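PDB 1C3R: HDLP (histone deacetylase-like protein) from Aquifex aeolicus, which probably acts as a zinc-dependent deacetylase of the histone deacetylase family and here binds the inhibitor trichostatin A. Local coordinates for residues A[159-164]-A[245-250]; A[165-170]-A[251-256]; A[7-12]-A[46-51]. The protein carries 2 engineered substitutions. One frame throughout, in Å; residues are numbered along the deposited sequence.

Contact 1 (A[159-164]-A[245-250]); sequences FKRILY and VFEPEV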
# COMPACT_ATOMS: atom_id res chain seq x y z
N PHE A 159 -14.23 -15.51 -31.87
CA PHE A 159 -14.25 -14.05 -31.91
C PHE A 159 -12.86 -13.48 -32.17
O PHE A 159 -11.88 -13.98 -31.63
CB PHE A 159 -14.81 -13.48 -30.61
CG PHE A 159 -16.25 -13.83 -30.37
CD1 PHE A 159 -16.60 -15.07 -29.87
CD2 PHE A 159 -17.26 -12.92 -30.70
CE1 PHE A 159 -17.94 -15.41 -29.68
CE2 PHE A 159 -18.60 -13.25 -30.52
CZ PHE A 159 -18.94 -14.50 -30.01
N LYS A 160 -12.80 -12.43 -33.00
CA LYS A 160 -11.54 -11.79 -33.36
C LYS A 160 -11.41 -10.32 -32.95
O LYS A 160 -10.34 -9.73 -33.07
CB LYS A 160 -11.32 -11.88 -34.88
CG LYS A 160 -11.22 -13.29 -35.41
CD LYS A 160 -10.86 -13.28 -36.90
CE LYS A 160 -11.91 -12.57 -37.76
NZ LYS A 160 -13.24 -13.26 -37.73
N ARG A 161 -12.50 -9.72 -32.50
CA ARG A 161 -12.47 -8.34 -32.06
C ARG A 161 -13.23 -8.23 -30.75
O ARG A 161 -14.45 -8.07 -30.73
CB ARG A 161 -13.08 -7.42 -33.12
CG ARG A 161 -12.34 -7.43 -34.47
CD ARG A 161 -12.84 -6.33 -35.40
NE ARG A 161 -14.24 -6.52 -35.78
CZ ARG A 161 -14.68 -7.46 -36.61
NH1 ARG A 161 -13.82 -8.32 -37.16
NH2 ARG A 161 -15.97 -7.55 -36.89
N ILE A 162 -12.50 -8.33 -29.65
CA ILE A 162 -13.07 -8.26 -28.31
C ILE A 162 -12.63 -6.97 -27.60
O ILE A 162 -11.44 -6.64 -27.55
CB ILE A 162 -12.60 -9.48 -27.48
CG1 ILE A 162 -12.88 -10.77 -28.26
CG2 ILE A 162 -13.33 -9.53 -26.15
CD1 ILE A 162 -12.27 -12.02 -27.66
N LEU A 163 -13.60 -6.25 -27.04
CA LEU A 163 -13.33 -5.01 -26.31
C LEU A 163 -13.52 -5.23 -24.81
O LEU A 163 -14.49 -5.86 -24.39
CB LEU A 163 -14.29 -3.90 -26.76
CG LEU A 163 -14.34 -2.63 -25.88
CD1 LEU A 163 -12.99 -1.94 -25.88
CD2 LEU A 163 -15.39 -1.69 -26.40
N TYR A 164 -12.59 -4.71 -24.02
CA TYR A 164 -12.66 -4.82 -22.56
C TYR A 164 -12.58 -3.41 -21.95
O TYR A 164 -11.59 -2.72 -22.13
CB TYR A 164 -11.51 -5.66 -22.01
CG TYR A 164 -11.47 -5.74 -20.50
CD1 TYR A 164 -12.41 -6.49 -19.79
CD2 TYR A 164 -10.49 -5.07 -19.77
CE1 TYR A 164 -12.38 -6.56 -18.40
CE2 TYR A 164 -10.44 -5.13 -18.37
CZ TYR A 164 -11.40 -5.88 -17.69
OH TYR A 164 -11.37 -5.96 -16.32
N VAL A 245 -11.50 3.44 -33.87
CA VAL A 245 -10.41 2.56 -34.27
C VAL A 245 -10.67 1.08 -33.99
O VAL A 245 -9.85 0.23 -34.32
CB VAL A 245 -9.09 3.00 -33.57
CG1 VAL A 245 -7.93 2.12 -34.02
CG2 VAL A 245 -8.79 4.45 -33.90
N PHE A 246 -11.82 0.76 -33.41
CA PHE A 246 -12.10 -0.63 -33.10
C PHE A 246 -13.59 -0.92 -33.15
O PHE A 246 -14.39 -0.28 -32.46
CB PHE A 246 -11.56 -0.95 -31.69
CG PHE A 246 -11.40 -2.42 -31.43
CD1 PHE A 246 -10.38 -3.14 -32.04
CD2 PHE A 246 -12.26 -3.09 -30.57
CE1 PHE A 246 -10.22 -4.51 -31.80
CE2 PHE A 246 -12.12 -4.45 -30.31
CZ PHE A 246 -11.09 -5.17 -30.93
N GLU A 247 -13.96 -1.90 -33.98
CA GLU A 247 -15.35 -2.32 -34.15
C GLU A 247 -15.46 -3.69 -33.49
O GLU A 247 -15.27 -4.72 -34.12
CB GLU A 247 -15.72 -2.44 -35.63
CG GLU A 247 -14.65 -1.93 -36.61
CD GLU A 247 -13.42 -2.84 -36.71
OE1 GLU A 247 -12.67 -2.97 -35.72
OE2 GLU A 247 -13.22 -3.43 -37.79
N PRO A 248 -15.79 -3.71 -32.19
CA PRO A 248 -15.92 -4.93 -31.40
C PRO A 248 -17.08 -5.83 -31.76
O PRO A 248 -18.19 -5.36 -32.00
CB PRO A 248 -16.07 -4.38 -29.99
CG PRO A 248 -16.93 -3.17 -30.26
CD PRO A 248 -16.10 -2.54 -31.35
N GLU A 249 -16.82 -7.14 -31.79
CA GLU A 249 -17.87 -8.11 -32.06
C GLU A 249 -18.61 -8.35 -30.74
O GLU A 249 -19.77 -8.73 -30.73
CB GLU A 249 -17.28 -9.44 -32.54
CG GLU A 249 -16.52 -9.36 -33.84
CD GLU A 249 -15.84 -10.66 -34.17
OE1 GLU A 249 -14.96 -11.10 -33.39
OE2 GLU A 249 -16.20 -11.27 -35.20
N VAL A 250 -17.90 -8.12 -29.63
CA VAL A 250 -18.45 -8.32 -28.29
C VAL A 250 -17.59 -7.56 -27.29
O VAL A 250 -16.41 -7.31 -27.55
CB VAL A 250 -18.43 -9.82 -27.92
CG1 VAL A 250 -16.99 -10.34 -27.94
CG2 VAL A 250 -19.06 -10.05 -26.56
O HOH W 1 -14.73 -13.44 -35.45
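Two neighbouring parallel strands of the central α/β sheet begin here, with Ile162 paired to Val250, and a carboxylate ties the loops that lead into them together. Leu163 N gives a nearly straight bond to Val250 O at 3.0 Å, and Glu249 N meets Arg161 O at 2.8 Å. Glu249 then turns back on the other loop. Its OE1 takes two backbone donors, Lys160 N at 2.6 Å on the syn side and Arg161 N at 3.0 Å from above the carboxylate plane. OE2 accepts a hydrogen bond from a water, which itself accepts one from Lys160 NZ. The Arg161 chain, bent about its CG-CD bond (chi3 -64°), lays its guanidinium with one face on Glu249 CG and points NE, in its own plane, at Glu247 O 2.7 Å away; the Glu247 carboxylate adds only a long ion pair. Among the apolar groups, Leu163 CB packs on Pro248 CB at 3.7 Å, and Phe159 CD2 lies 3.8 Å from Val250 CG1. Phe246 CZ reaches Arg161 CA, while its ring meets that of Phe186 on strand 185-192. Helix 146-156 covers Phe159 and Ile162 through Leu154, and helix 98-118 meets Phe159 and Val250.

Contact 2 (A[165-170]-A[251-256]); sequences IDLDAH and YLLQLG. With ZN (zinc ion), chain C; TSN (trichostatin a), chain D.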
# COMPACT_ATOMS: atom_id res chain seq x y z
N ILE A 165 -13.63 -3.01 -21.25
CA ILE A 165 -13.67 -1.68 -20.63
C ILE A 165 -13.64 -1.85 -19.12
O ILE A 165 -14.48 -2.55 -18.54
CB ILE A 165 -14.93 -0.92 -21.07
CG1 ILE A 165 -14.93 -0.78 -22.60
CG2 ILE A 165 -14.99 0.45 -20.39
CD1 ILE A 165 -16.19 -0.16 -23.18
N ASP A 166 -12.68 -1.19 -18.48
CA ASP A 166 -12.49 -1.30 -17.04
C ASP A 166 -12.76 0.01 -16.29
O ASP A 166 -11.94 0.94 -16.33
CB ASP A 166 -11.06 -1.78 -16.77
CG ASP A 166 -10.86 -2.28 -15.35
OD1 ASP A 166 -11.07 -1.50 -14.40
OD2 ASP A 166 -10.50 -3.47 -15.20
N LEU A 167 -13.88 0.09 -15.59
CA LEU A 167 -14.22 1.30 -14.85
C LEU A 167 -13.75 1.27 -13.39
O LEU A 167 -13.98 2.22 -12.64
CB LEU A 167 -15.73 1.55 -14.90
CG LEU A 167 -16.29 1.70 -16.33
CD1 LEU A 167 -17.73 2.18 -16.25
CD2 LEU A 167 -15.45 2.70 -17.12
N ASP A 168 -13.09 0.19 -13.01
CA ASP A 168 -12.55 0.05 -11.66
C ASP A 168 -11.59 1.23 -11.45
O ASP A 168 -10.90 1.63 -12.39
CB ASP A 168 -11.78 -1.27 -11.55
CG ASP A 168 -11.35 -1.60 -10.13
OD1 ASP A 168 -12.00 -2.45 -9.49
OD2 ASP A 168 -10.36 -1.01 -9.65
N ALA A 169 -11.52 1.76 -10.23
CA ALA A 169 -10.62 2.88 -9.94
C ALA A 169 -9.13 2.53 -10.03
O ALA A 169 -8.28 3.42 -9.93
CB ALA A 169 -10.93 3.46 -8.55
N HIS A 170 -8.80 1.25 -10.20
CA HIS A 170 -7.40 0.85 -10.33
C HIS A 170 -7.14 0.26 -11.72
O HIS A 170 -8.02 -0.34 -12.32
CB HIS A 170 -7.02 -0.18 -9.27
CG HIS A 170 -7.25 0.28 -7.86
ND1 HIS A 170 -8.47 0.13 -7.25
CD2 HIS A 170 -6.40 0.93 -7.02
CE1 HIS A 170 -8.34 0.68 -6.06
NE2 HIS A 170 -7.11 1.19 -5.87
N TYR A 251 -18.16 -7.18 -26.15
CA TYR A 251 -17.35 -6.47 -25.17
C TYR A 251 -17.71 -6.85 -23.75
O TYR A 251 -18.82 -7.30 -23.47
CB TYR A 251 -17.49 -4.95 -25.36
CG TYR A 251 -18.73 -4.32 -24.75
CD1 TYR A 251 -18.77 -3.95 -23.41
CD2 TYR A 251 -19.87 -4.10 -25.53
CE1 TYR A 251 -19.91 -3.36 -22.85
CE2 TYR A 251 -21.02 -3.51 -24.99
CZ TYR A 251 -21.03 -3.15 -23.65
OH TYR A 251 -22.17 -2.58 -23.11
N LEU A 252 -16.73 -6.70 -22.85
CA LEU A 252 -16.92 -6.97 -21.44
C LEU A 252 -16.73 -5.65 -20.69
O LEU A 252 -15.88 -4.84 -21.06
CB LEU A 252 -15.92 -8.00 -20.91
CG LEU A 252 -16.18 -9.48 -21.21
CD1 LEU A 252 -16.11 -9.74 -22.70
CD2 LEU A 252 -15.14 -10.33 -20.48
N LEU A 253 -17.52 -5.44 -19.65
CA LEU A 253 -17.44 -4.22 -18.86
C LEU A 253 -17.23 -4.58 -17.39
O LEU A 253 -18.07 -5.27 -16.81
CB LEU A 253 -18.73 -3.42 -19.04
CG LEU A 253 -18.91 -2.13 -18.23
CD1 LEU A 253 -17.82 -1.12 -18.61
CD2 LEU A 253 -20.31 -1.56 -18.52
N GLN A 254 -16.13 -4.12 -16.80
CA GLN A 254 -15.83 -4.40 -15.40
C GLN A 254 -16.33 -3.20 -14.59
O GLN A 254 -15.95 -2.05 -14.84
CB GLN A 254 -14.32 -4.68 -15.21
CG GLN A 254 -13.51 -3.63 -14.50
CD GLN A 254 -13.59 -3.70 -12.99
OE1 GLN A 254 -12.92 -4.51 -12.33
NE2 GLN A 254 -14.43 -2.86 -12.43
N LEU A 255 -17.20 -3.50 -13.62
CA LEU A 255 -17.84 -2.48 -12.81
C LEU A 255 -17.50 -2.40 -11.33
O LEU A 255 -18.41 -2.38 -10.50
CB LEU A 255 -19.35 -2.64 -12.96
CG LEU A 255 -19.82 -2.50 -14.41
CD1 LEU A 255 -21.25 -3.00 -14.57
CD2 LEU A 255 -19.67 -1.06 -14.85
N GLY A 256 -16.22 -2.34 -11.00
CA GLY A 256 -15.83 -2.23 -9.60
C GLY A 256 -16.47 -0.98 -9.02
O GLY A 256 -16.63 0.03 -9.72
ZN ZN C . -9.90 -1.32 -7.65
O1 TSN D . -8.85 -3.17 -8.36
O2 TSN D . -9.15 -2.49 -5.64
O3 TSN D . -4.97 0.00 -0.10
N1 TSN D . -7.80 -2.88 -7.48
N2 TSN D . -4.59 -4.48 4.55
C1 TSN D . -4.46 -2.04 1.00
C2 TSN D . -3.91 -3.33 1.02
C3 TSN D . -3.92 -4.15 2.15
C4 TSN D . -4.53 -3.68 3.38
C5 TSN D . -5.09 -2.36 3.36
C6 TSN D . -5.05 -1.58 2.22
C7 TSN D . -4.48 -1.12 -0.17
C8 TSN D . -3.89 -1.60 -1.53
C9 TSN D . -5.00 -1.64 -2.55
C10 TSN D . -5.21 -2.56 -3.54
C11 TSN D . -6.41 -2.31 -4.38
C12 TSN D . -6.85 -3.13 -5.36
C13 TSN D . -8.05 -2.80 -6.13
C14 TSN D . -2.77 -0.62 -1.97
C15 TSN D . -4.32 -3.77 -3.80
C17 TSN D . -5.28 -4.00 5.76
C16 TSN D . -4.02 -5.82 4.59
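Ile165 and Leu253, then Asp166 and Gln254, pair as parallel neighbours in the central sheet of this arginase-like α/β fold, and the chain leaving strand 162-166 carries two zinc ligands. The ladder is regular: Ile165 N binds Leu252 O at 2.9 Å, Gln254 N returns to Ile165 O, and Leu167 N ends the series on Gln254 O. On one face Leu253 CD1 fits between Ile165 CG2, 3.7 Å away, and Leu167 CG.

Asp168 is the side chain to follow. Its CB lies beside the Gln254 side chain, whose amide placement is doubtful. CG stands anti to the backbone N (chi1 -172°), which carries the carboxylate toward the metal. OD1 has a weak bond from Gly295 N and passes 3.8 Å from Gly256 CA. OD2 binds zinc at 2.1 Å and, with its anti lone pair, accepts from His170 N at 2.8 Å, an Asx turn that brings the second ligand round. Asp258 and both hydroxamate oxygens of trichostatin A complete the five-coordinate site.

Asp166 is second shell. OD1 accepts from Asp168 N in another Asx turn, and OD2 is hydrogen-bonded to His131 ND1 and Tyr164 OH; His131 NE2 in turn is hydrogen-bonded to the inhibitor. An alanine here would remove both oxygens and would probably leave His131 without its carboxylate mate and the turn that sets Asp168 less firmly fixed.

His170 ND1 meets zinc at 2.1 Å, and the hydroxamate carbon C13 of trichostatin A lies 3.1 Å above one face of the His170 ring, offset toward its rim.

Contact 3 (A[7-12]-A[46-51]); sequences IGTLDY and LIKSRP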
# COMPACT_ATOMS: atom_id res chain seq x y z
N ILE A 7 -25.77 -13.76 -12.13
CA ILE A 7 -25.05 -14.98 -11.77
C ILE A 7 -24.46 -14.79 -10.38
O ILE A 7 -23.76 -13.82 -10.12
CB ILE A 7 -23.92 -15.29 -12.78
CG1 ILE A 7 -24.50 -15.72 -14.14
CG2 ILE A 7 -23.07 -16.43 -12.26
CD1 ILE A 7 -25.32 -14.68 -14.84
N GLY A 8 -24.77 -15.72 -9.48
CA GLY A 8 -24.25 -15.62 -8.13
C GLY A 8 -24.73 -16.73 -7.22
O GLY A 8 -25.42 -17.66 -7.64
N THR A 9 -24.34 -16.62 -5.95
CA THR A 9 -24.70 -17.60 -4.93
C THR A 9 -24.32 -17.05 -3.56
O THR A 9 -23.42 -16.23 -3.45
CB THR A 9 -23.94 -18.91 -5.13
OG1 THR A 9 -24.21 -19.79 -4.03
CG2 THR A 9 -22.44 -18.66 -5.19
N LEU A 10 -25.01 -17.51 -2.53
CA LEU A 10 -24.72 -17.08 -1.17
C LEU A 10 -23.42 -17.72 -0.69
O LEU A 10 -22.75 -17.21 0.21
CB LEU A 10 -25.86 -17.47 -0.23
CG LEU A 10 -27.18 -16.70 -0.32
CD1 LEU A 10 -27.68 -16.63 -1.74
CD2 LEU A 10 -28.20 -17.35 0.59
N ASP A 11 -23.05 -18.84 -1.31
CA ASP A 11 -21.83 -19.54 -0.94
C ASP A 11 -20.60 -18.65 -0.80
O ASP A 11 -19.72 -18.92 0.02
CB ASP A 11 -21.53 -20.67 -1.93
CG ASP A 11 -22.61 -21.72 -1.96
OD1 ASP A 11 -23.02 -22.18 -0.87
OD2 ASP A 11 -23.05 -22.09 -3.07
N TYR A 12 -20.52 -17.59 -1.60
CA TYR A 12 -19.36 -16.71 -1.51
C TYR A 12 -19.18 -16.19 -0.08
O TYR A 12 -18.08 -15.80 0.32
CB TYR A 12 -19.49 -15.51 -2.46
CG TYR A 12 -19.41 -15.82 -3.94
CD1 TYR A 12 -20.56 -15.82 -4.73
CD2 TYR A 12 -18.18 -16.03 -4.56
CE1 TYR A 12 -20.48 -16.02 -6.11
CE2 TYR A 12 -18.09 -16.24 -5.93
CZ TYR A 12 -19.25 -16.23 -6.71
OH TYR A 12 -19.16 -16.41 -8.07
N LEU A 46 -32.04 -15.48 -11.28
CA LEU A 46 -30.77 -15.87 -10.70
C LEU A 46 -30.20 -17.20 -11.19
O LEU A 46 -30.88 -18.23 -11.15
CB LEU A 46 -30.92 -15.90 -9.18
CG LEU A 46 -29.67 -16.23 -8.38
CD1 LEU A 46 -28.58 -15.21 -8.68
CD2 LEU A 46 -30.02 -16.23 -6.90
N ILE A 47 -28.95 -17.17 -11.65
CA ILE A 47 -28.27 -18.37 -12.12
C ILE A 47 -27.19 -18.73 -11.11
O ILE A 47 -26.30 -17.93 -10.84
CB ILE A 47 -27.60 -18.13 -13.49
CG1 ILE A 47 -28.67 -17.88 -14.55
CG2 ILE A 47 -26.71 -19.32 -13.85
CD1 ILE A 47 -28.13 -17.61 -15.94
N LYS A 48 -27.27 -19.93 -10.55
CA LYS A 48 -26.29 -20.37 -9.56
C LYS A 48 -24.90 -20.48 -10.15
O LYS A 48 -24.70 -21.12 -11.19
CB LYS A 48 -26.71 -21.72 -8.98
CG LYS A 48 -25.77 -22.24 -7.89
CD LYS A 48 -26.28 -23.53 -7.28
CE LYS A 48 -25.37 -24.01 -6.16
NZ LYS A 48 -25.29 -23.02 -5.04
N SER A 49 -23.93 -19.84 -9.50
CA SER A 49 -22.54 -19.86 -9.94
C SER A 49 -21.98 -21.28 -9.94
O SER A 49 -22.35 -22.10 -9.10
CB SER A 49 -21.68 -19.01 -8.99
OG SER A 49 -22.18 -17.68 -8.88
N ARG A 50 -21.10 -21.57 -10.89
CA ARG A 50 -20.47 -22.88 -10.95
C ARG A 50 -18.98 -22.64 -10.97
O ARG A 50 -18.53 -21.58 -11.40
CB ARG A 50 -20.86 -23.64 -12.23
CG ARG A 50 -20.27 -23.09 -13.53
CD ARG A 50 -20.56 -24.03 -14.70
NE ARG A 50 -20.12 -23.51 -16.00
CZ ARG A 50 -18.85 -23.37 -16.38
NH1 ARG A 50 -17.85 -23.71 -15.56
NH2 ARG A 50 -18.58 -22.88 -17.58
N PRO A 51 -18.18 -23.61 -10.49
CA PRO A 51 -16.73 -23.43 -10.50
C PRO A 51 -16.27 -23.46 -11.95
O PRO A 51 -16.96 -23.98 -12.81
CB PRO A 51 -16.23 -24.65 -9.72
CG PRO A 51 -17.44 -25.06 -8.88
CD PRO A 51 -18.52 -24.93 -9.92
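Ile7 and Ile47 are paired in a short parallel ladder, which Gly8 carries on by giving its N-H to Ile47 O at 3.0 Å and receiving Ser49 N on its own carbonyl. The second bond is less regular than the first: Ser49 N sits 3.2 Å from Gly8 O but well above the carbonyl plane (58° out of it), as the two chains start to part. The isoleucine side chains lie alongside each other and point the same way, with Ile7 CG1 4.0 Å from Ile47 CB. Leu46 CD1 comes up against Gly8 N at 3.9 Å.

Past the ladder, Ser49 turns its hydroxyl onto the glycine backbone, OG lying only 3.0 Å from Gly8 CA, a tight fit. The same OG makes a weak hydrogen bond to Ser109 OG of helix 98-118, and Tyr12 OH is also hydrogen-bonded to Ser109 OG, so Ser49, weakly, and Tyr12 share Ser109 as a partner. Thr9 CG2 fills in beside Ser49.

At the outer side the polar ends gather on one oxygen. Lys48 runs extended to CE and bends at the last torsion (chi4 61°), bringing NZ to Asp11 OD2 at 3.1 Å in a salt bridge, nearly along the C-O axis. Thr9 OG1 donates to that oxygen from above the carboxylate plane at 2.7 Å, and accepts from Asp11 N, an ST turn.

Strand 4-8, helix 28-37 and strand 46-48 form a β-α-β crossover unit, in which strand 46-48 is the outermost strand of the chain's parallel sheet at this end.

All three contacts belong to one parallel eight-stranded sheet. Contact 3 comes first along the chain and closes before the others open; contacts 1 and 2 interleave, because both pair strand 162-166 with strand 250-254. Their centres lie about 16 Å apart, and they join directly through a probable hydrogen bond from Leu252 N to Leu163 O at 2.8 Å. Contact 1 lies at the N-terminal start of the strand pair and contact 2 at its C-terminal end, where the loop after strand 162-166 brings two ligands to the zinc. Contact 3, on strands 4-8 and 46-48, is about 28 Å from contact 1 and about 21 Å from contact 2, centre to centre, with strands 122-125 and 290-292 between.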